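Local coordinates for protein Keto/oxoacid ferredoxin oxidoreductase, gamma subunit (Geobacter sulfurreducens, PDB 3ON3) that is the gamma subunit of a keto/oxoacid ferredoxin oxidoreductase, which probably takes part in oxidising 2-oxoacids with ferredoxin as electron acceptor, at residues D124-V134 and F163-G174. Sequence-based numbering, arbitrary orientation.
Sequences DVGREIVANIV and FVELNRKAFQMG
R127 lays its guanidinium flat over one face of the F163 ring, the two planes only 15° apart. CZ of R127 lies over that face, 4.1 Å from the ring centroid, which meets the criteria for both a stack and a cation-pi pair. The arginine chain, extended from CG to NE with CG trans to the backbone N (chi1 -169°), carries the charge out to this ring, and its CD brushes CD2 of L166. A leucine in place of R127 would probably leave that face of F163 without its stacked cation.

Apolar packing centres on A170, whose CB lies 3.8 Å from V130 CG2 and 3.9 Å from V134 CG2. V125 is a knob in the hole formed by L166, K169, A170 and M173; its CG2 rests on A170, its CG1 on L166. I133 puts CG2 against F171 CB. At the far end the selenium of M173 comes 3.7 Å from D124 CB, while the carboxylate of D124 pairs with K177.

The conventional side-chain hydrogen bond here lies within 163-174 and orients N167 for the contact: ND2 donates to F163 O at 2.9 Å, nearly straight (164°) but from above the carbonyl plane, and this turns OD1 toward I133 CG1 and V130 CG1. The backbones themselves meet through CA-H...O contacts; with no side chain at G174, its CA can approach V134 O to 3.1 Å.

The contact thus sets helix 164-181 against the junction of helices 117-125 and 131-143, with helix 148-157 meeting I133 and F171, and helix 18-32 touching I133 and N132.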
loop_
_atom_site.group_PDB
_atom_site.type_symbol
_atom_site.label_atom_id
_atom_site.label_comp_id
_atom_site.label_asym_id
_atom_site.label_seq_id
_atom_site.Cartn_x
_atom_site.Cartn_y
_atom_site.Cartn_z
ATOM N N ASP B 124 -4.363 25.184 -7.332
ATOM C CA ASP B 124 -3.592 25.907 -6.324
ATOM C C ASP B 124 -2.159 25.392 -6.257
ATOM O O ASP B 124 -1.217 26.170 -6.342
ATOM C CB ASP B 124 -4.266 25.799 -4.954
ATOM C CG ASP B 124 -5.697 26.303 -4.973
ATOM O OD1 ASP B 124 -6.115 26.840 -6.015
ATOM O OD2 ASP B 124 -6.403 26.163 -3.953
ATOM N N VAL B 125 -2.005 24.078 -6.118
ATOM C CA VAL B 125 -0.690 23.463 -6.080
ATOM C C VAL B 125 -0.115 23.360 -7.492
ATOM O O VAL B 125 1.096 23.460 -7.690
ATOM C CB VAL B 125 -0.757 22.060 -5.464
ATOM C CG1 VAL B 125 0.612 21.387 -5.511
ATOM C CG2 VAL B 125 -1.270 22.139 -4.047
ATOM N N GLY B 126 -0.988 23.168 -8.474
ATOM C CA GLY B 126 -0.554 22.988 -9.846
ATOM C C GLY B 126 -0.107 21.576 -10.201
ATOM O O GLY B 126 0.614 21.385 -11.183
ATOM N N ARG B 127 -0.526 20.586 -9.414
ATOM C CA ARG B 127 -0.273 19.181 -9.748
ATOM C C ARG B 127 -1.433 18.257 -9.354
ATOM O O ARG B 127 -1.473 17.705 -8.248
ATOM C CB ARG B 127 1.030 18.701 -9.114
ATOM C CG ARG B 127 1.486 17.353 -9.613
ATOM C CD ARG B 127 2.884 17.016 -9.107
ATOM N NE ARG B 127 3.486 15.932 -9.881
ATOM C CZ ARG B 127 3.817 16.033 -11.164
ATOM N NH1 ARG B 127 3.598 17.171 -11.819
ATOM N NH2 ARG B 127 4.362 14.999 -11.794
ATOM N N GLU B 128 -2.370 18.090 -10.283
ATOM C CA GLU B 128 -3.590 17.324 -10.053
ATOM C C GLU B 128 -3.382 15.993 -9.302
ATOM O O GLU B 128 -4.126 15.672 -8.380
ATOM C CB GLU B 128 -4.288 17.066 -11.397
ATOM C CG GLU B 128 -5.765 16.748 -11.305
ATOM C CD GLU B 128 -6.378 16.441 -12.667
ATOM O OE1 GLU B 128 -7.623 16.446 -12.773
ATOM O OE2 GLU B 128 -5.614 16.190 -13.627
ATOM N N ILE B 129 -2.382 15.214 -9.703
ATOM C CA ILE B 129 -2.170 13.896 -9.109
ATOM C C ILE B 129 -1.943 13.873 -7.603
ATOM O O ILE B 129 -2.011 12.806 -6.985
ATOM C CB ILE B 129 -0.980 13.150 -9.753
ATOM C CG1 ILE B 129 0.273 14.023 -9.721
ATOM C CG2 ILE B 129 -1.319 12.705 -11.169
ATOM C CD1 ILE B 129 1.463 13.400 -10.427
ATOM N N VAL B 130 -1.652 15.019 -6.997
ATOM C CA VAL B 130 -1.381 14.986 -5.568
ATOM C C VAL B 130 -2.632 15.289 -4.765
ATOM O O VAL B 130 -2.557 15.609 -3.572
ATOM C CB VAL B 130 -0.149 15.836 -5.154
ATOM C CG1 VAL B 130 1.122 15.298 -5.863
ATOM C CG2 VAL B 130 -0.373 17.327 -5.425
ATOM N N ALA B 131 -3.786 15.141 -5.417
ATOM C CA ALA B 131 -5.072 15.382 -4.756
ATOM C C ALA B 131 -5.206 14.516 -3.515
ATOM O O ALA B 131 -5.736 14.958 -2.501
ATOM C CB ALA B 131 -6.232 15.159 -5.712
ATOM N N ASN B 132 -4.692 13.291 -3.588
ATOM C CA ASN B 132 -4.657 12.405 -2.425
ATOM C C ASN B 132 -3.861 12.969 -1.248
ATOM O O ASN B 132 -4.135 12.623 -0.109
ATOM C CB ASN B 132 -4.109 11.027 -2.805
ATOM C CG ASN B 132 -2.690 11.086 -3.354
ATOM O OD1 ASN B 132 -2.275 12.076 -3.967
ATOM N ND2 ASN B 132 -1.938 10.021 -3.131
ATOM N N ILE B 133 -2.875 13.822 -1.534
ATOM C CA ILE B 133 -2.050 14.446 -0.487
ATOM C C ILE B 133 -2.841 15.570 0.159
ATOM O O ILE B 133 -2.863 15.701 1.371
ATOM C CB ILE B 133 -0.684 14.997 -1.022
ATOM C CG1 ILE B 133 0.094 13.906 -1.766
ATOM C CG2 ILE B 133 0.178 15.568 0.119
ATOM C CD1 ILE B 133 0.202 12.575 -0.995
ATOM N N VAL B 134 -3.509 16.364 -0.668
ATOM C CA VAL B 134 -4.489 17.322 -0.169
ATOM C C VAL B 134 -5.490 16.685 0.795
ATOM O O VAL B 134 -5.706 17.186 1.895
ATOM C CB VAL B 134 -5.261 17.981 -1.289
ATOM C CG1 VAL B 134 -6.214 19.048 -0.705
ATOM C CG2 VAL B 134 -4.308 18.598 -2.290
ATOM N N PHE B 163 9.707 16.731 -6.173
ATOM C CA PHE B 163 8.334 17.204 -6.043
ATOM C C PHE B 163 8.022 17.557 -4.604
ATOM O O PHE B 163 6.860 17.734 -4.228
ATOM C CB PHE B 163 7.332 16.167 -6.579
ATOM C CG PHE B 163 7.415 15.957 -8.072
ATOM C CD1 PHE B 163 7.692 14.710 -8.595
ATOM C CD2 PHE B 163 7.218 17.013 -8.945
ATOM C CE1 PHE B 163 7.778 14.515 -9.966
ATOM C CE2 PHE B 163 7.295 16.827 -10.313
ATOM C CZ PHE B 163 7.579 15.572 -10.824
ATOM N N VAL B 164 9.077 17.673 -3.809
ATOM C CA VAL B 164 8.918 17.769 -2.367
ATOM C C VAL B 164 8.185 19.067 -1.943
ATOM O O VAL B 164 7.296 19.025 -1.115
ATOM C CB VAL B 164 10.265 17.508 -1.616
ATOM C CG1 VAL B 164 11.189 18.708 -1.708
ATOM C CG2 VAL B 164 9.998 17.091 -0.181
ATOM N N GLU B 165 8.538 20.200 -2.541
ATOM C CA GLU B 165 7.808 21.452 -2.318
ATOM C C GLU B 165 6.304 21.365 -2.613
ATOM O O GLU B 165 5.483 21.778 -1.793
ATOM C CB GLU B 165 8.431 22.596 -3.126
ATOM C CG GLU B 165 9.904 22.858 -2.806
ATOM C CD GLU B 165 10.889 22.080 -3.689
ATOM O OE1 GLU B 165 10.515 21.046 -4.295
ATOM O OE2 GLU B 165 12.053 22.518 -3.770
ATOM N N LEU B 166 5.944 20.817 -3.774
ATOM C CA LEU B 166 4.533 20.680 -4.170
ATOM C C LEU B 166 3.721 19.798 -3.212
ATOM O O LEU B 166 2.597 20.104 -2.892
ATOM C CB LEU B 166 4.417 20.133 -5.601
ATOM C CG LEU B 166 4.712 21.097 -6.752
ATOM C CD1 LEU B 166 5.756 22.135 -6.352
ATOM C CD2 LEU B 166 5.169 20.335 -7.985
ATOM N N ASN B 167 4.295 18.696 -2.761
ATOM C CA ASN B 167 3.596 17.867 -1.799
ATOM C C ASN B 167 3.456 18.534 -0.425
ATOM O O ASN B 167 2.410 18.433 0.202
ATOM C CB ASN B 167 4.236 16.478 -1.700
ATOM C CG ASN B 167 3.954 15.626 -2.936
ATOM O OD1 ASN B 167 3.135 14.722 -2.892
ATOM N ND2 ASN B 167 4.617 15.938 -4.047
ATOM N N ARG B 168 4.503 19.213 0.044
ATOM C CA ARG B 168 4.371 19.977 1.279
ATOM C C ARG B 168 3.213 20.968 1.160
ATOM O O ARG B 168 2.382 21.062 2.048
ATOM C CB ARG B 168 5.673 20.717 1.630
ATOM C CG ARG B 168 5.463 21.961 2.503
ATOM C CD ARG B 168 5.013 21.652 3.933
ATOM N NE ARG B 168 4.574 22.881 4.605
ATOM C CZ ARG B 168 4.363 23.020 5.916
ATOM N NH1 ARG B 168 4.556 22.010 6.748
ATOM N NH2 ARG B 168 3.950 24.183 6.395
ATOM N N LYS B 169 3.178 21.706 0.049
ATOM C CA LYS B 169 2.111 22.661 -0.227
ATOM C C LYS B 169 0.723 22.002 -0.273
ATOM O O LYS B 169 -0.243 22.519 0.295
ATOM C CB LYS B 169 2.396 23.419 -1.529
ATOM C CG LYS B 169 1.436 24.581 -1.803
ATOM C CD LYS B 169 1.834 25.330 -3.067
ATOM C CE LYS B 169 0.899 26.494 -3.347
ATOM N NZ LYS B 169 0.920 27.484 -2.225
ATOM N N ALA B 170 0.627 20.859 -0.938
ATOM C CA ALA B 170 -0.634 20.136 -1.042
ATOM C C ALA B 170 -1.115 19.719 0.339
ATOM O O ALA B 170 -2.294 19.855 0.675
ATOM C CB ALA B 170 -0.472 18.892 -1.950
ATOM N N PHE B 171 -0.194 19.181 1.125
ATOM C CA PHE B 171 -0.519 18.721 2.464
ATOM C C PHE B 171 -0.992 19.886 3.341
ATOM O O PHE B 171 -2.015 19.790 4.016
ATOM C CB PHE B 171 0.704 18.040 3.083
ATOM C CG PHE B 171 0.575 17.766 4.560
ATOM C CD1 PHE B 171 -0.171 16.685 5.020
ATOM C CD2 PHE B 171 1.233 18.568 5.490
ATOM C CE1 PHE B 171 -0.279 16.423 6.384
ATOM C CE2 PHE B 171 1.126 18.317 6.865
ATOM C CZ PHE B 171 0.376 17.245 7.310
ATOM N N GLN B 172 -0.235 20.982 3.327
ATOM C CA GLN B 172 -0.558 22.165 4.127
ATOM C C GLN B 172 -1.931 22.717 3.744
ATOM O O GLN B 172 -2.752 23.010 4.599
ATOM C CB GLN B 172 0.527 23.240 3.947
ATOM C CG GLN B 172 0.259 24.537 4.682
ATOM C CD GLN B 172 -0.027 24.321 6.154
ATOM O OE1 GLN B 172 0.614 23.515 6.813
ATOM N NE2 GLN B 172 -1.007 25.035 6.667
HETATM N N MSE B 173 -2.176 22.830 2.445
HETATM C CA MSE B 173 -3.436 23.359 1.947
HETATM C C MSE B 173 -4.641 22.481 2.244
HETATM O O MSE B 173 -5.721 22.996 2.563
HETATM C CB MSE B 173 -3.355 23.639 0.453
HETATM C CG MSE B 173 -2.336 24.707 0.097
HETATM SE SE MSE B 173 -2.708 25.520 -1.641
HETATM C CE MSE B 173 -4.326 26.504 -1.153
ATOM N N GLY B 174 -4.480 21.168 2.105
ATOM C CA GLY B 174 -5.540 20.257 2.496
ATOM C C GLY B 174 -5.893 20.525 3.960
ATOM O O GLY B 174 -7.069 20.664 4.352
#